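Local coordinates for protein L-ornithine N(5)-monooxygenase (Pseudomonas aeruginosa, PDB 3S5W) that uses FAD, NADPH and oxygen to hydroxylate the side-chain nitrogen of L-ornithine, the first step towards the siderophore pyoverdin, at residues A[243-248]-A[315-320]. Sequence-based numbering, arbitrary orientation.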
ATOM      1  N   PHE A 243     -15.417   9.829  -2.110  1.00 21.05           N
ATOM      2  CA  PHE A 243     -16.433  10.823  -2.368  1.00 21.08           C
ATOM      3  C   PHE A 243     -16.982  10.791  -3.793  1.00 21.08           C
ATOM      4  O   PHE A 243     -18.180  10.897  -3.998  1.00 20.89           O
ATOM      5  CB  PHE A 243     -15.909  12.238  -2.098  1.00 21.91           C
ATOM      6  CG  PHE A 243     -16.933  13.304  -2.349  1.00 22.51           C
ATOM      7  CD1 PHE A 243     -17.932  13.564  -1.396  1.00 24.96           C
ATOM      8  CD2 PHE A 243     -16.900  14.063  -3.531  1.00 24.42           C
ATOM      9  CE1 PHE A 243     -18.903  14.559  -1.634  1.00 24.75           C
ATOM     10  CE2 PHE A 243     -17.852  15.058  -3.787  1.00 21.75           C
ATOM     11  CZ  PHE A 243     -18.864  15.310  -2.812  1.00 24.49           C
ATOM     12  N   ILE A 244     -16.100  10.714  -4.775  1.00 21.64           N
ATOM     13  CA  ILE A 244     -16.539  10.798  -6.168  1.00 23.82           C
ATOM     14  C   ILE A 244     -17.344   9.520  -6.518  1.00 23.49           C
ATOM     15  O   ILE A 244     -18.380   9.579  -7.237  1.00 23.54           O
ATOM     16  CB  ILE A 244     -15.298  11.012  -7.089  1.00 23.67           C
ATOM     17  CG1 ILE A 244     -14.908  12.496  -7.091  1.00 27.63           C
ATOM     18  CG2 ILE A 244     -15.528  10.471  -8.510  1.00 27.86           C
ATOM     19  CD1 ILE A 244     -16.038  13.496  -7.594  1.00 32.64           C
ATOM     20  N   ASP A 245     -16.889   8.375  -6.013  1.00 22.56           N
ATOM     21  CA  ASP A 245     -17.681   7.168  -6.222  1.00 23.41           C
ATOM     22  C   ASP A 245     -19.107   7.259  -5.638  1.00 23.62           C
ATOM     23  O   ASP A 245     -20.080   6.901  -6.306  1.00 24.32           O
ATOM     24  CB  ASP A 245     -16.994   5.930  -5.677  1.00 23.33           C
ATOM     25  CG  ASP A 245     -17.568   4.665  -6.282  1.00 26.08           C
ATOM     26  OD1 ASP A 245     -17.490   4.525  -7.519  1.00 27.32           O
ATOM     27  OD2 ASP A 245     -18.074   3.827  -5.529  1.00 26.34           O
ATOM     28  N   LEU A 246     -19.239   7.724  -4.388  1.00 24.33           N
ATOM     29  CA  LEU A 246     -20.574   7.943  -3.820  1.00 24.33           C
ATOM     30  C   LEU A 246     -21.374   8.905  -4.687  1.00 24.76           C
ATOM     31  O   LEU A 246     -22.556   8.626  -5.021  1.00 24.59           O
ATOM     32  CB  LEU A 246     -20.528   8.421  -2.357  1.00 23.40           C
ATOM     33  CG  LEU A 246     -19.918   7.364  -1.411  1.00 24.62           C
ATOM     34  CD1 LEU A 246     -19.718   7.960  -0.024  1.00 24.57           C
ATOM     35  CD2 LEU A 246     -20.822   6.141  -1.333  1.00 23.98           C
ATOM     36  N   ASN A 247     -20.757  10.028  -5.056  1.00 23.96           N
ATOM     37  CA  ASN A 247     -21.470  11.030  -5.852  1.00 24.07           C
ATOM     38  C   ASN A 247     -21.996  10.448  -7.172  1.00 25.10           C
ATOM     39  O   ASN A 247     -23.171  10.691  -7.563  1.00 23.95           O
ATOM     40  CB  ASN A 247     -20.543  12.197  -6.195  1.00 23.91           C
ATOM     41  CG  ASN A 247     -21.240  13.278  -7.029  1.00 24.64           C
ATOM     42  OD1 ASN A 247     -22.105  13.986  -6.527  1.00 25.16           O
ATOM     43  ND2 ASN A 247     -20.867  13.394  -8.308  1.00 21.95           N
ATOM     44  N   ASP A 248     -21.113   9.702  -7.849  1.00 25.55           N
ATOM     45  CA  ASP A 248     -21.385   9.215  -9.202  1.00 27.17           C
ATOM     46  C   ASP A 248     -22.293   7.979  -9.224  1.00 28.31           C
ATOM     47  O   ASP A 248     -23.086   7.837 -10.140  1.00 28.62           O
ATOM     48  CB  ASP A 248     -20.085   8.911  -9.975  1.00 26.63           C
ATOM     49  CG  ASP A 248     -19.279  10.164 -10.336  1.00 27.95           C
ATOM     50  OD1 ASP A 248     -19.762  11.290 -10.111  1.00 28.92           O
ATOM     51  OD2 ASP A 248     -18.137  10.005 -10.844  1.00 29.23           O
ATOM     52  N   ARG A 315     -12.688  18.231 -10.062  1.00 22.63           N
ATOM     53  CA  ARG A 315     -13.966  17.502 -10.170  1.00 22.40           C
ATOM     54  C   ARG A 315     -14.802  17.669  -8.905  1.00 20.88           C
ATOM     55  O   ARG A 315     -15.996  17.950  -8.976  1.00 19.74           O
ATOM     56  CB  ARG A 315     -13.782  16.009 -10.408  1.00 23.72           C
ATOM     57  CG  ARG A 315     -13.562  15.648 -11.856  1.00 31.95           C
ATOM     58  CD  ARG A 315     -13.463  14.119 -12.023  1.00 37.83           C
ATOM     59  NE  ARG A 315     -14.717  13.383 -11.822  1.00 42.85           N
ATOM     60  CZ  ARG A 315     -14.832  12.059 -11.999  1.00 44.29           C
ATOM     61  NH1 ARG A 315     -13.775  11.352 -12.366  1.00 43.07           N
ATOM     62  NH2 ARG A 315     -15.994  11.437 -11.823  1.00 43.49           N
ATOM     63  N   ILE A 316     -14.172  17.517  -7.744  1.00 20.37           N
ATOM     64  CA  ILE A 316     -14.908  17.664  -6.493  1.00 20.29           C
ATOM     65  C   ILE A 316     -15.395  19.112  -6.284  1.00 19.51           C
ATOM     66  O   ILE A 316     -16.554  19.363  -5.891  1.00 19.33           O
ATOM     67  CB  ILE A 316     -14.068  17.106  -5.301  1.00 19.70           C
ATOM     68  CG1 ILE A 316     -13.975  15.574  -5.457  1.00 21.55           C
ATOM     69  CG2 ILE A 316     -14.712  17.385  -3.955  1.00 19.55           C
ATOM     70  CD1 ILE A 316     -12.899  14.945  -4.600  1.00 21.80           C
ATOM     71  N   TYR A 317     -14.516  20.067  -6.554  1.00 18.86           N
ATOM     72  CA  TYR A 317     -14.905  21.467  -6.409  1.00 19.01           C
ATOM     73  C   TYR A 317     -16.136  21.748  -7.307  1.00 19.37           C
ATOM     74  O   TYR A 317     -17.073  22.435  -6.895  1.00 19.09           O
ATOM     75  CB  TYR A 317     -13.760  22.357  -6.821  1.00 19.06           C
ATOM     76  CG  TYR A 317     -13.986  23.789  -6.393  1.00 20.33           C
ATOM     77  CD1 TYR A 317     -13.680  24.182  -5.095  1.00 22.19           C
ATOM     78  CD2 TYR A 317     -14.514  24.747  -7.281  1.00 23.46           C
ATOM     79  CE1 TYR A 317     -13.877  25.501  -4.674  1.00 23.29           C
ATOM     80  CE2 TYR A 317     -14.703  26.078  -6.865  1.00 23.18           C
ATOM     81  CZ  TYR A 317     -14.378  26.431  -5.567  1.00 24.40           C
ATOM     82  OH  TYR A 317     -14.529  27.728  -5.097  1.00 28.72           O
ATOM     83  N   GLY A 318     -16.134  21.145  -8.495  1.00 19.27           N
ATOM     84  CA  GLY A 318     -17.246  21.290  -9.452  1.00 20.24           C
ATOM     85  C   GLY A 318     -18.548  20.750  -8.876  1.00 21.04           C
ATOM     86  O   GLY A 318     -19.624  21.329  -9.086  1.00 21.25           O
ATOM     87  N   VAL A 319     -18.464  19.596  -8.202  1.00 21.14           N
ATOM     88  CA  VAL A 319     -19.651  19.002  -7.563  1.00 21.96           C
ATOM     89  C   VAL A 319     -20.253  20.000  -6.550  1.00 21.74           C
ATOM     90  O   VAL A 319     -21.476  20.258  -6.540  1.00 20.77           O
ATOM     91  CB  VAL A 319     -19.314  17.653  -6.870  1.00 22.60           C
ATOM     92  CG1 VAL A 319     -20.504  17.198  -5.981  1.00 21.91           C
ATOM     93  CG2 VAL A 319     -18.942  16.579  -7.923  1.00 23.06           C
ATOM     94  N   PHE A 320     -19.396  20.584  -5.715  1.00 20.38           N
ATOM     95  CA  PHE A 320     -19.891  21.534  -4.702  1.00 21.20           C
ATOM     96  C   PHE A 320     -20.362  22.853  -5.340  1.00 21.73           C
ATOM     97  O   PHE A 320     -21.333  23.455  -4.879  1.00 21.16           O
ATOM     98  CB  PHE A 320     -18.831  21.779  -3.615  1.00 20.37           C
ATOM     99  CG  PHE A 320     -18.702  20.598  -2.679  1.00 22.26           C
ATOM    100  CD1 PHE A 320     -19.736  20.303  -1.779  1.00 23.12           C
ATOM    101  CD2 PHE A 320     -17.611  19.753  -2.748  1.00 22.56           C
ATOM    102  CE1 PHE A 320     -19.669  19.192  -0.931  1.00 24.03           C
ATOM    103  CE2 PHE A 320     -17.541  18.612  -1.886  1.00 23.85           C
ATOM    104  CZ  PHE A 320     -18.570  18.349  -0.990  1.00 25.66           C
TER
HETATM  105  O   HOH W   1     -17.826  13.140 -11.200  1.00 42.38           O
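Phe243 and Ile244 pack against Ile316, Val319 and Phe320 where two helices of the Rossmann-type NADP(H)-binding domain meet. Helix 237-249 follows the Gly-rich turn that binds NADP(+). Helix 310-326 lies beside it, and the two segments cross at 45°.

The tight part is apolar. Phe243 CG is anti to the backbone N (chi1 -180°), which carries the ring towards helix 310-326. Phe243 CD2 lies 3.8 Å from Ile316 CG1. The rings of Phe243 and Phe320 lie nearly parallel (18°) but slid apart, with centroids 5.3 Å from each other. Ile244 CG1 approaches Ile316 CG1 to 3.6 Å. Strands 228-233 and 253-258 also pack on Phe243, so this side joins the parallel sheet.

The other side is polar and more open to solvent. The amide end of Asn247 meets both methyls of Val319, OD1 near CG1 and ND2 near CG2. Arg315, bent at chi3, reaches across Ile244, whose CG2 sits over one guanidinium face. Asp248 meets that guanidinium at its edge, with the two planes nearly coplanar. The salt bridge from Asp248 OD2 to Arg315 NH2 is 2.8 Å. A water accepts from Arg315 NH2 at 2.6 Å and donates to Asp248 OD1 at 2.9 Å.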